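Local coordinates for putative uncharacterized protein (Chaetomium thermophilum, PDB 5T8V), which probably helps to load cohesin onto chromatin, this chain being the C-terminal, HEAT-repeat part of the cohesin loader Scc2, at residues K202-M207 against D251-V256; A223-A228 against D277-S282; S270-I275 against R376-Y381; A308-L313 against E410-C415. All coordinates share one frame; numbering follows the deposited sequence.

Contact 1 (K202-M207 against D251-V256)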
loop_
_atom_site.group_PDB
_atom_site.type_symbol
_atom_site.label_atom_id
_atom_site.label_comp_id
_atom_site.label_asym_id
_atom_site.label_seq_id
_atom_site.Cartn_x
_atom_site.Cartn_y
_atom_site.Cartn_z
ATOM N N LYS A 202 54.969 7.472 -12.297
ATOM C CA LYS A 202 55.810 8.397 -11.548
ATOM C C LYS A 202 55.799 9.788 -12.169
ATOM O O LYS A 202 55.835 10.796 -11.453
ATOM C CB LYS A 202 57.232 7.847 -11.474
ATOM C CG LYS A 202 57.343 6.512 -10.754
ATOM C CD LYS A 202 57.208 6.667 -9.245
ATOM C CE LYS A 202 57.417 5.338 -8.529
ATOM N NZ LYS A 202 58.766 4.740 -8.805
ATOM N N LEU A 203 55.745 9.868 -13.501
ATOM C CA LEU A 203 55.694 11.174 -14.150
ATOM C C LEU A 203 54.367 11.873 -13.879
ATOM O O LEU A 203 54.341 13.048 -13.493
ATOM C CB LEU A 203 55.924 11.028 -15.654
ATOM C CG LEU A 203 55.850 12.341 -16.444
ATOM C CD1 LEU A 203 56.874 13.347 -15.932
ATOM C CD2 LEU A 203 56.049 12.086 -17.928
ATOM N N LEU A 204 53.250 11.171 -14.080
ATOM C CA LEU A 204 51.945 11.780 -13.835
ATOM C C LEU A 204 51.839 12.288 -12.400
ATOM O O LEU A 204 51.470 13.447 -12.158
ATOM C CB LEU A 204 50.841 10.769 -14.138
ATOM C CG LEU A 204 50.717 10.340 -15.603
ATOM C CD1 LEU A 204 49.884 9.078 -15.728
ATOM C CD2 LEU A 204 50.103 11.452 -16.431
ATOM N N SER A 205 52.160 11.431 -11.428
ATOM C CA SER A 205 52.134 11.862 -10.036
ATOM C C SER A 205 53.076 13.037 -9.814
ATOM O O SER A 205 52.774 13.950 -9.033
ATOM C CB SER A 205 52.501 10.698 -9.117
ATOM O OG SER A 205 53.889 10.428 -9.168
ATOM N N MET A 206 54.221 13.041 -10.501
ATOM C CA MET A 206 55.146 14.159 -10.363
ATOM C C MET A 206 54.538 15.456 -10.882
ATOM O O MET A 206 54.852 16.533 -10.367
ATOM C CB MET A 206 56.454 13.866 -11.094
ATOM C CG MET A 206 57.525 14.930 -10.871
ATOM S SD MET A 206 57.949 15.133 -9.127
ATOM C CE MET A 206 57.861 16.912 -8.969
ATOM N N MET A 207 53.683 15.379 -11.904
ATOM C CA MET A 207 52.974 16.572 -12.362
ATOM C C MET A 207 51.957 17.029 -11.327
ATOM O O MET A 207 51.843 18.233 -11.040
ATOM C CB MET A 207 52.285 16.296 -13.699
ATOM C CG MET A 207 53.230 15.891 -14.814
ATOM S SD MET A 207 54.410 17.183 -15.244
ATOM C CE MET A 207 53.336 18.394 -16.009
ATOM N N ASP A 251 44.971 -0.097 -12.270
ATOM C CA ASP A 251 44.322 0.501 -11.108
ATOM C C ASP A 251 45.167 1.640 -10.552
ATOM O O ASP A 251 44.648 2.716 -10.228
ATOM C CB ASP A 251 44.071 -0.548 -10.023
ATOM C CG ASP A 251 43.029 -1.576 -10.427
ATOM O OD1 ASP A 251 42.370 -1.389 -11.473
ATOM O OD2 ASP A 251 42.863 -2.568 -9.686
ATOM N N GLY A 252 46.478 1.419 -10.445
ATOM C CA GLY A 252 47.365 2.485 -10.015
ATOM C C GLY A 252 47.232 3.720 -10.881
ATOM O O GLY A 252 47.224 4.848 -10.377
ATOM N N PHE A 253 47.116 3.529 -12.196
ATOM C CA PHE A 253 46.877 4.683 -13.058
ATOM C C PHE A 253 45.590 5.404 -12.670
ATOM O O PHE A 253 45.570 6.635 -12.540
ATOM C CB PHE A 253 46.834 4.259 -14.523
ATOM C CG PHE A 253 48.186 4.097 -15.136
ATOM C CD1 PHE A 253 48.955 5.205 -15.439
ATOM C CD2 PHE A 253 48.692 2.841 -15.404
ATOM C CE1 PHE A 253 50.205 5.061 -16.002
ATOM C CE2 PHE A 253 49.939 2.690 -15.968
ATOM C CZ PHE A 253 50.697 3.803 -16.269
ATOM N N ARG A 254 44.498 4.656 -12.487
ATOM C CA ARG A 254 43.237 5.271 -12.078
ATOM C C ARG A 254 43.427 6.131 -10.833
ATOM O O ARG A 254 42.967 7.281 -10.773
ATOM C CB ARG A 254 42.190 4.183 -11.830
ATOM C CG ARG A 254 40.751 4.613 -12.058
ATOM C CD ARG A 254 39.830 3.399 -12.135
ATOM N NE ARG A 254 39.967 2.528 -10.969
ATOM C CZ ARG A 254 39.464 1.299 -10.883
ATOM N NH1 ARG A 254 38.787 0.778 -11.901
ATOM N NH2 ARG A 254 39.641 0.584 -9.779
ATOM N N LEU A 255 44.121 5.592 -9.829
ATOM C CA LEU A 255 44.328 6.332 -8.587
ATOM C C LEU A 255 45.123 7.610 -8.831
ATOM O O LEU A 255 44.752 8.688 -8.351
ATOM C CB LEU A 255 45.031 5.441 -7.564
ATOM C CG LEU A 255 44.092 4.752 -6.577
ATOM C CD1 LEU A 255 44.780 3.582 -5.899
ATOM C CD2 LEU A 255 43.600 5.758 -5.545
ATOM N N VAL A 256 46.231 7.508 -9.570
ATOM C CA VAL A 256 47.015 8.700 -9.892
ATOM C C VAL A 256 46.136 9.754 -10.554
ATOM O O VAL A 256 46.250 10.954 -10.267
ATOM C CB VAL A 256 48.215 8.319 -10.782
ATOM C CG1 VAL A 256 48.818 9.551 -11.456
ATOM C CG2 VAL A 256 49.271 7.610 -9.952
#
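Lys202 O is gripped by two donors of its own segment, and one of them belongs to Ser205, a residue that also meets the partner helix at Val256. Ser205 OG gives a bond of 3.0 Å to Lys202 O, arriving well above the carbonyl plane (42° out of it), while Met206 N makes the regular helical bond from the same face. This ties the hydroxyl back onto its own helix. Across the gap, Val256 CG1 lies 3.8 Å from Ser205 N and 3.6 Å from Leu204 CB. The methyl gets there because CG1 stands opposite the backbone N (chi1 164°), with CG2 beside that nitrogen. These segments belong to helices 190-213 and 247-267 of an alpha solenoid built from HEAT repeats, and they run nearly parallel: 11° separates their directions, and the axes come within 10.1 Å. Phe253 extends the apolar contact one turn earlier on its helix. Leu204 CD1 sits in the plane of that ring at its edge, 4.0 Å from Phe253 CD1, and the two side chains cross at about a right angle. Helix 149-172 covers the same seam, with Cys159 touching Leu204 and Ile167 touching Phe253. Earlier on helix 190-213, Met197, Ala200 and Gln201 also pack on the phenyl group. Lys202 NZ bonds a citrate that probably came from the crystallisation liquor.

Contact 2 (A223-A228 against D277-S282)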
loop_
_atom_site.group_PDB
_atom_site.type_symbol
_atom_site.label_atom_id
_atom_site.label_comp_id
_atom_site.label_asym_id
_atom_site.label_seq_id
_atom_site.Cartn_x
_atom_site.Cartn_y
_atom_site.Cartn_z
ATOM N N ALA A 223 44.804 20.845 -19.708
ATOM C CA ALA A 223 45.263 19.647 -20.400
ATOM C C ALA A 223 45.445 18.488 -19.428
ATOM O O ALA A 223 45.094 17.343 -19.740
ATOM C CB ALA A 223 46.568 19.940 -21.137
ATOM N N LEU A 224 45.993 18.764 -18.242
ATOM C CA LEU A 224 46.152 17.713 -17.242
ATOM C C LEU A 224 44.799 17.189 -16.778
ATOM O O LEU A 224 44.644 15.990 -16.531
ATOM C CB LEU A 224 46.960 18.233 -16.052
ATOM C CG LEU A 224 48.460 18.423 -16.282
ATOM C CD1 LEU A 224 49.086 19.189 -15.125
ATOM C CD2 LEU A 224 49.153 17.081 -16.466
ATOM N N GLU A 225 43.807 18.073 -16.647
ATOM C CA GLU A 225 42.481 17.629 -16.231
ATOM C C GLU A 225 41.815 16.791 -17.314
ATOM O O GLU A 225 41.063 15.863 -17.004
ATOM C CB GLU A 225 41.613 18.838 -15.875
ATOM C CG GLU A 225 40.562 18.577 -14.797
ATOM C CD GLU A 225 39.364 17.794 -15.305
ATOM O OE1 GLU A 225 38.770 17.037 -14.510
ATOM O OE2 GLU A 225 39.011 17.942 -16.494
ATOM N N PHE A 226 42.083 17.098 -18.584
ATOM C CA PHE A 226 41.538 16.291 -19.670
ATOM C C PHE A 226 42.209 14.923 -19.727
ATOM O O PHE A 226 41.535 13.896 -19.887
ATOM C CB PHE A 226 41.705 17.035 -20.995
ATOM C CG PHE A 226 41.047 16.357 -22.162
ATOM C CD1 PHE A 226 39.670 16.390 -22.312
ATOM C CD2 PHE A 226 41.804 15.698 -23.116
ATOM C CE1 PHE A 226 39.062 15.771 -23.388
ATOM C CE2 PHE A 226 41.201 15.078 -24.194
ATOM C CZ PHE A 226 39.829 15.114 -24.329
ATOM N N ALA A 227 43.536 14.889 -19.584
ATOM C CA ALA A 227 44.261 13.623 -19.611
ATOM C C ALA A 227 43.882 12.746 -18.424
ATOM O O ALA A 227 43.588 11.555 -18.586
ATOM C CB ALA A 227 45.762 13.891 -19.625
ATOM N N ALA A 228 43.890 13.317 -17.218
ATOM C CA ALA A 228 43.479 12.565 -16.039
ATOM C C ALA A 228 42.035 12.107 -16.164
ATOM O O ALA A 228 41.707 10.958 -15.841
ATOM C CB ALA A 228 43.664 13.415 -14.784
ATOM N N ASP A 277 31.172 19.513 -13.344
ATOM C CA ASP A 277 30.214 19.487 -14.442
ATOM C C ASP A 277 30.719 18.612 -15.581
ATOM O O ASP A 277 30.056 17.651 -15.985
ATOM C CB ASP A 277 29.932 20.910 -14.929
ATOM C CG ASP A 277 28.867 21.610 -14.101
ATOM O OD1 ASP A 277 28.661 21.216 -12.932
ATOM O OD2 ASP A 277 28.234 22.554 -14.621
ATOM N N GLU A 278 31.917 18.904 -16.090
ATOM C CA GLU A 278 32.388 18.142 -17.240
ATOM C C GLU A 278 32.606 16.681 -16.867
ATOM O O GLU A 278 32.259 15.780 -17.640
ATOM C CB GLU A 278 33.653 18.767 -17.832
ATOM C CG GLU A 278 34.779 19.054 -16.865
ATOM C CD GLU A 278 35.883 19.879 -17.505
ATOM O OE1 GLU A 278 35.732 20.258 -18.687
ATOM O OE2 GLU A 278 36.898 20.150 -16.827
ATOM N N ILE A 279 33.133 16.422 -15.666
ATOM C CA ILE A 279 33.298 15.040 -15.229
ATOM C C ILE A 279 31.963 14.314 -15.259
ATOM O O ILE A 279 31.907 13.114 -15.560
ATOM C CB ILE A 279 33.940 14.989 -13.827
ATOM C CG1 ILE A 279 35.423 15.358 -13.915
ATOM C CG2 ILE A 279 33.776 13.602 -13.197
ATOM C CD1 ILE A 279 36.115 15.491 -12.575
ATOM N N LEU A 280 30.870 15.015 -14.956
ATOM C CA LEU A 280 29.567 14.368 -14.932
ATOM C C LEU A 280 28.953 14.234 -16.318
ATOM O O LEU A 280 28.018 13.443 -16.489
ATOM C CB LEU A 280 28.614 15.136 -14.013
ATOM C CG LEU A 280 28.969 15.117 -12.522
ATOM C CD1 LEU A 280 28.040 16.031 -11.737
ATOM C CD2 LEU A 280 28.916 13.702 -11.960
ATOM N N THR A 281 29.448 14.981 -17.308
ATOM C CA THR A 281 28.977 14.808 -18.678
ATOM C C THR A 281 29.843 13.835 -19.462
ATOM O O THR A 281 29.330 13.126 -20.335
ATOM C CB THR A 281 28.934 16.152 -19.409
ATOM O OG1 THR A 281 30.241 16.730 -19.431
ATOM C CG2 THR A 281 27.977 17.106 -18.715
ATOM N N SER A 282 31.145 13.786 -19.173
ATOM C CA SER A 282 31.987 12.741 -19.744
ATOM C C SER A 282 31.431 11.362 -19.415
ATOM O O SER A 282 31.430 10.463 -20.265
ATOM C CB SER A 282 33.418 12.877 -19.223
ATOM O OG SER A 282 33.987 14.116 -19.609
#
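This is a small contact between two acidic side chains and one isoleucine, joining helices 218-232 and 272-282 within the all-helical HEAT-repeat solenoid. Helix 247-267 comes between them in the chain and packs on both, since Ile261 touches Glu225 as well as Ile279. Glu225 and Glu278 reach toward each other from opposite directions, and the planes of their carboxylates are nearly parallel, 11° apart. Glu225 OE2 comes to 3.1 Å from Glu278 OE2, a like-charge approach and not a hydrogen bond; at this resolution the exact spacing should not be pressed. The burial of Glu225 among Ile261, Ile264 and Ile279, with a second acid nearby, may raise its proton affinity. The bend at chi2 (-76°) in Glu225 brings its other oxygen to the isoleucine, where Glu225 OE1 lies 3.6 Å from Ile279 CD1. Glu278 behaves differently, running out extended beyond CG to present OE2. With an alanine in place of Glu225, a gap would probably open beside the end of Ile279 and against Ile261 and Ile264. Ile279 also meets Val306 and Leu309 of helix 305-315, so it bridges to a further helix. At the end of helix 272-282, two hydroxyls fold back onto one carbonyl: Thr281 OG1 lies 2.9 Å and Ser282 OG 3.1 Å from Glu278 O.

Contact 3 (S270-I275 against R376-Y381)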
loop_
_atom_site.group_PDB
_atom_site.type_symbol
_atom_site.label_atom_id
_atom_site.label_comp_id
_atom_site.label_asym_id
_atom_site.label_seq_id
_atom_site.Cartn_x
_atom_site.Cartn_y
_atom_site.Cartn_z
ATOM N N SER A 270 37.747 28.871 -8.805
ATOM C CA SER A 270 36.873 29.511 -9.786
ATOM C C SER A 270 36.216 28.500 -10.717
ATOM O O SER A 270 35.063 28.683 -11.127
ATOM C CB SER A 270 37.672 30.534 -10.595
ATOM O OG SER A 270 38.813 29.937 -11.189
ATOM N N GLN A 271 36.926 27.427 -11.064
ATOM C CA GLN A 271 36.448 26.475 -12.060
ATOM C C GLN A 271 36.022 25.140 -11.457
ATOM O O GLN A 271 35.790 24.183 -12.205
ATOM C CB GLN A 271 37.523 26.252 -13.128
ATOM C CG GLN A 271 38.892 25.861 -12.590
ATOM C CD GLN A 271 39.938 25.765 -13.687
ATOM O OE1 GLN A 271 39.664 26.073 -14.848
ATOM N NE2 GLN A 271 41.144 25.335 -13.326
ATOM N N ARG A 272 35.890 25.052 -10.130
ATOM C CA ARG A 272 35.503 23.789 -9.508
ATOM C C ARG A 272 34.197 23.265 -10.092
ATOM O O ARG A 272 34.137 22.144 -10.612
ATOM C CB ARG A 272 35.388 23.967 -7.997
ATOM C CG ARG A 272 36.732 24.016 -7.305
ATOM C CD ARG A 272 36.590 24.325 -5.834
ATOM N NE ARG A 272 37.887 24.419 -5.175
ATOM C CZ ARG A 272 38.067 24.878 -3.943
ATOM N NH1 ARG A 272 37.030 25.293 -3.227
ATOM N NH2 ARG A 272 39.286 24.925 -3.426
ATOM N N GLN A 273 33.135 24.075 -10.023
ATOM C CA GLN A 273 31.858 23.679 -10.606
ATOM C C GLN A 273 32.019 23.230 -12.051
ATOM O O GLN A 273 31.296 22.337 -12.509
ATOM C CB GLN A 273 30.859 24.834 -10.525
ATOM C CG GLN A 273 29.472 24.485 -11.044
ATOM C CD GLN A 273 28.517 25.666 -11.022
ATOM O OE1 GLN A 273 28.871 26.762 -10.589
ATOM N NE2 GLN A 273 27.297 25.443 -11.496
ATOM N N GLY A 274 32.953 23.830 -12.785
ATOM C CA GLY A 274 33.209 23.404 -14.143
ATOM C C GLY A 274 33.708 21.977 -14.182
ATOM O O GLY A 274 33.117 21.116 -14.843
ATOM N N ILE A 275 34.791 21.715 -13.452
ATOM C CA ILE A 275 35.412 20.397 -13.415
ATOM C C ILE A 275 34.332 19.349 -13.182
ATOM O O ILE A 275 34.055 18.517 -14.057
ATOM C CB ILE A 275 36.499 20.337 -12.326
ATOM C CG1 ILE A 275 37.632 21.307 -12.667
ATOM C CG2 ILE A 275 37.041 18.921 -12.174
ATOM C CD1 ILE A 275 38.573 21.578 -11.520
ATOM N N ARG A 376 29.800 21.892 1.465
ATOM C CA ARG A 376 28.406 21.936 1.042
ATOM C C ARG A 376 28.258 22.554 -0.345
ATOM O O ARG A 376 27.378 22.147 -1.110
ATOM C CB ARG A 376 27.579 22.712 2.064
ATOM C CG ARG A 376 26.095 22.767 1.737
ATOM C CD ARG A 376 25.291 23.383 2.865
ATOM N NE ARG A 376 25.906 24.606 3.375
ATOM C CZ ARG A 376 25.948 25.757 2.712
ATOM N NH1 ARG A 376 26.530 26.815 3.262
ATOM N NH2 ARG A 376 25.417 25.855 1.498
ATOM N N ASN A 377 29.103 23.530 -0.691
ATOM C CA ASN A 377 29.024 24.137 -2.016
ATOM C C ASN A 377 29.352 23.124 -3.107
ATOM O O ASN A 377 28.659 23.048 -4.130
ATOM C CB ASN A 377 29.966 25.339 -2.104
ATOM C CG ASN A 377 29.429 26.556 -1.383
ATOM O OD1 ASN A 377 28.240 26.640 -1.081
ATOM N ND2 ASN A 377 30.306 27.514 -1.111
ATOM N N ASN A 378 30.414 22.340 -2.913
ATOM C CA ASN A 378 30.775 21.329 -3.900
ATOM C C ASN A 378 29.691 20.261 -4.002
ATOM O O ASN A 378 29.207 19.937 -5.101
ATOM C CB ASN A 378 32.120 20.703 -3.528
ATOM C CG ASN A 378 33.228 21.734 -3.404
ATOM O OD1 ASN A 378 33.230 22.751 -4.097
ATOM N ND2 ASN A 378 34.177 21.475 -2.515
ATOM N N ALA A 379 29.290 19.704 -2.854
ATOM C CA ALA A 379 28.218 18.716 -2.849
ATOM C C ALA A 379 26.993 19.239 -3.586
ATOM O O ALA A 379 26.354 18.507 -4.352
ATOM C CB ALA A 379 27.864 18.341 -1.411
ATOM N N SER A 380 26.668 20.519 -3.389
ATOM C CA SER A 380 25.506 21.094 -4.054
ATOM C C SER A 380 25.737 21.246 -5.551
ATOM O O SER A 380 24.794 21.091 -6.330
ATOM C CB SER A 380 25.145 22.441 -3.434
ATOM O OG SER A 380 26.111 23.421 -3.754
ATOM N N TYR A 381 26.966 21.558 -5.978
ATOM C CA TYR A 381 27.274 21.493 -7.405
ATOM C C TYR A 381 26.864 20.139 -7.970
ATOM O O TYR A 381 26.105 20.051 -8.948
ATOM C CB TYR A 381 28.769 21.733 -7.650
ATOM C CG TYR A 381 29.285 23.113 -7.294
ATOM C CD1 TYR A 381 28.452 24.222 -7.311
ATOM C CD2 TYR A 381 30.619 23.306 -6.948
ATOM C CE1 TYR A 381 28.933 25.484 -6.990
ATOM C CE2 TYR A 381 31.104 24.559 -6.623
ATOM C CZ TYR A 381 30.258 25.644 -6.646
ATOM O OH TYR A 381 30.737 26.893 -6.323
#
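The first turn of helix 272-282 is laid here against the long helix 357-391, with Gln273 resting on the ring of Tyr381. Gln273 CB is centred over one face, 3.7 Å from the Tyr381 ring centroid and only 4° off the ring normal, a clear CH-pi contact. CG anti to the backbone N (chi1 -177°) and an extended chain carry the glutamine onward across that face. Its amide then stacks nearly flat on the ring, the planes 8° apart, and Gln273 OE1 stands 3.8 Å from Tyr381 CE1 near the ring's rim. On the opposite face, Asn377 O of the tyrosine's own helix lies above the ring, offset toward the rim. With an alanine at Tyr381, the Gln273 chain would probably be left without the flat surface it lies on and freer to swing. Beside this pair, Arg272 CD passes 4.1 Å from Asn378 OD1, but the guanidinium is held by Phe265 O and Leu266 O at the end of helix 247-267. Ile275 and Asn378 both pack on Phe265 too, giving the layered helix-on-helix packing typical of an alpha solenoid.

Contact 4 (A308-L313 against E410-C415)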
loop_
_atom_site.group_PDB
_atom_site.type_symbol
_atom_site.label_atom_id
_atom_site.label_comp_id
_atom_site.label_asym_id
_atom_site.label_seq_id
_atom_site.Cartn_x
_atom_site.Cartn_y
_atom_site.Cartn_z
ATOM N N ALA A 308 33.622 7.573 -6.595
ATOM C CA ALA A 308 34.748 7.788 -5.694
ATOM C C ALA A 308 35.391 9.147 -5.929
ATOM O O ALA A 308 35.746 9.849 -4.974
ATOM C CB ALA A 308 35.778 6.674 -5.870
ATOM N N LEU A 309 35.548 9.541 -7.195
ATOM C CA LEU A 309 36.174 10.827 -7.484
ATOM C C LEU A 309 35.294 11.978 -7.019
ATOM O O LEU A 309 35.774 12.912 -6.373
ATOM C CB LEU A 309 36.476 10.957 -8.977
ATOM C CG LEU A 309 37.027 12.329 -9.388
ATOM C CD1 LEU A 309 38.340 12.621 -8.672
ATOM C CD2 LEU A 309 37.204 12.417 -10.886
ATOM N N ILE A 310 34.003 11.937 -7.353
ATOM C CA ILE A 310 33.074 12.972 -6.901
ATOM C C ILE A 310 33.196 13.163 -5.396
ATOM O O ILE A 310 33.428 14.276 -4.901
ATOM C CB ILE A 310 31.635 12.607 -7.308
ATOM C CG1 ILE A 310 31.464 12.699 -8.829
ATOM C CG2 ILE A 310 30.615 13.491 -6.587
ATOM C CD1 ILE A 310 31.517 14.112 -9.395
ATOM N N MET A 311 33.052 12.071 -4.643
ATOM C CA MET A 311 33.119 12.177 -3.192
ATOM C C MET A 311 34.461 12.743 -2.747
ATOM O O MET A 311 34.514 13.624 -1.879
ATOM C CB MET A 311 32.861 10.812 -2.560
ATOM C CG MET A 311 31.515 10.222 -2.958
ATOM S SD MET A 311 31.263 8.559 -2.334
ATOM C CE MET A 311 31.006 8.930 -0.622
ATOM N N ARG A 312 35.555 12.274 -3.351
ATOM C CA ARG A 312 36.872 12.812 -3.019
ATOM C C ARG A 312 36.916 14.323 -3.211
ATOM O O ARG A 312 37.425 15.054 -2.355
ATOM C CB ARG A 312 37.946 12.138 -3.871
ATOM C CG ARG A 312 38.361 10.767 -3.373
ATOM C CD ARG A 312 39.691 10.345 -3.972
ATOM N NE ARG A 312 40.773 11.244 -3.586
ATOM C CZ ARG A 312 42.030 11.119 -3.997
ATOM N NH1 ARG A 312 42.371 10.129 -4.812
ATOM N NH2 ARG A 312 42.949 11.987 -3.594
ATOM N N LEU A 313 36.389 14.809 -4.337
ATOM C CA LEU A 313 36.332 16.248 -4.568
ATOM C C LEU A 313 35.530 16.942 -3.478
ATOM O O LEU A 313 35.870 18.054 -3.059
ATOM C CB LEU A 313 35.722 16.542 -5.940
ATOM C CG LEU A 313 36.464 16.019 -7.172
ATOM C CD1 LEU A 313 35.786 16.520 -8.438
ATOM C CD2 LEU A 313 37.925 16.425 -7.152
ATOM N N GLU A 410 23.027 4.924 -5.471
ATOM C CA GLU A 410 23.369 3.591 -4.984
ATOM C C GLU A 410 24.775 3.565 -4.395
ATOM O O GLU A 410 24.995 3.023 -3.304
ATOM C CB GLU A 410 23.234 2.571 -6.114
ATOM C CG GLU A 410 21.793 2.238 -6.475
ATOM C CD GLU A 410 21.692 1.265 -7.634
ATOM O OE1 GLU A 410 21.633 1.722 -8.796
ATOM O OE2 GLU A 410 21.683 0.041 -7.382
ATOM N N ASP A 411 25.743 4.158 -5.099
ATOM C CA ASP A 411 27.111 4.164 -4.587
ATOM C C ASP A 411 27.218 4.968 -3.295
ATOM O O ASP A 411 27.903 4.552 -2.352
ATOM C CB ASP A 411 28.064 4.712 -5.645
ATOM C CG ASP A 411 28.329 3.719 -6.755
ATOM O OD1 ASP A 411 27.491 2.815 -6.956
ATOM O OD2 ASP A 411 29.375 3.835 -7.424
ATOM N N PHE A 412 26.548 6.122 -3.230
ATOM C CA PHE A 412 26.576 6.921 -2.009
ATOM C C PHE A 412 25.999 6.143 -0.832
ATOM O O PHE A 412 26.558 6.162 0.269
ATOM C CB PHE A 412 25.805 8.227 -2.216
ATOM C CG PHE A 412 26.344 9.095 -3.326
ATOM C CD1 PHE A 412 27.654 8.970 -3.757
ATOM C CD2 PHE A 412 25.535 10.040 -3.934
ATOM C CE1 PHE A 412 28.142 9.769 -4.776
ATOM C CE2 PHE A 412 26.017 10.842 -4.950
ATOM C CZ PHE A 412 27.321 10.706 -5.372
ATOM N N ILE A 413 24.875 5.457 -1.045
ATOM C CA ILE A 413 24.307 4.609 0.001
ATOM C C ILE A 413 25.322 3.560 0.434
ATOM O O ILE A 413 25.528 3.325 1.629
ATOM C CB ILE A 413 23.002 3.952 -0.484
ATOM C CG1 ILE A 413 21.955 5.009 -0.857
ATOM C CG2 ILE A 413 22.453 3.004 0.577
ATOM C CD1 ILE A 413 21.410 5.801 0.296
ATOM N N THR A 414 25.964 2.905 -0.536
ATOM C CA THR A 414 26.955 1.887 -0.204
ATOM C C THR A 414 28.021 2.438 0.733
ATOM O O THR A 414 28.458 1.751 1.663
ATOM C CB THR A 414 27.594 1.342 -1.484
ATOM O OG1 THR A 414 26.620 0.596 -2.222
ATOM C CG2 THR A 414 28.785 0.437 -1.168
ATOM N N CYS A 415 28.447 3.679 0.507
ATOM C CA CYS A 415 29.507 4.297 1.288
ATOM C C CYS A 415 28.982 5.131 2.450
ATOM O O CYS A 415 29.774 5.804 3.113
ATOM C CB CYS A 415 30.375 5.180 0.388
ATOM S SG CYS A 415 31.246 4.296 -0.913
#
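The backbones of helices 305-315 and 402-414 stay well apart here, their nearest CA atoms being those of Met311 and Phe412 at 8.5 Å, and long side chains fill the space between. Met311 does most of the work. Its chain slides past Phe412 in the opposite direction, with Met311 CG 3.9 Å from Phe412 CE1 and Met311 SD 3.9 Å from Phe412 CD1. Sulfur and ring form a Met-aromatic contact of oblique geometry: SD lies 5.0 Å from the Phe412 centroid, 70° off the ring normal. A bend at chi3 (73°) then brings the terminal methyl to the end of the partner helix, where Met311 CE meets Cys415 CB at 3.9 Å. Cys415 is the first residue to leave helical backbone angles. Ile310 adds a looser touch, its CG2 standing 4.5 Å from Phe412 CZ. Leu427 and Leu428 of helix 423-440 pack against the same phenyl ring, while Ala424 and Trp421 touch Met311. The buried Asp411 is well supplied with partners: Arg293 in a salt bridge at OD1, and Gln304 N and Ser307 OG bonding to OD2. This joins helix 402-414 to the start of helix 305-315. A methionine lying alongside a phenylalanine, its methyl at the partner helix's end, gives apolar side-chain packing of the kind found between neighbouring helices of a HEAT-repeat solenoid.

How the contacts relate
The four contacts cluster on one side of the chain's centre, in the N-terminal part of this fragment, and are chained together by side-chain packing, contact 1 touching only contact 2. Contacts 1 and 2 meet where Met207 CB packs 4.3 Å from Leu224 CD2. Contacts 2 and 3 share helix 272-282, and their centres lie 14 Å apart; Ile275 CG2 approaches Glu225 OE1 at 3.5 Å. Contact 4 joins this core through Ile279 CD1 and Leu309 CD2, 3.7 Å apart, and touches contact 3 at Asn378. Contacts 1 and 3 are the most distant pair, centres about 24 Å apart. Helix 247-267 provides one side of contact 1 and packs against residues of the other three.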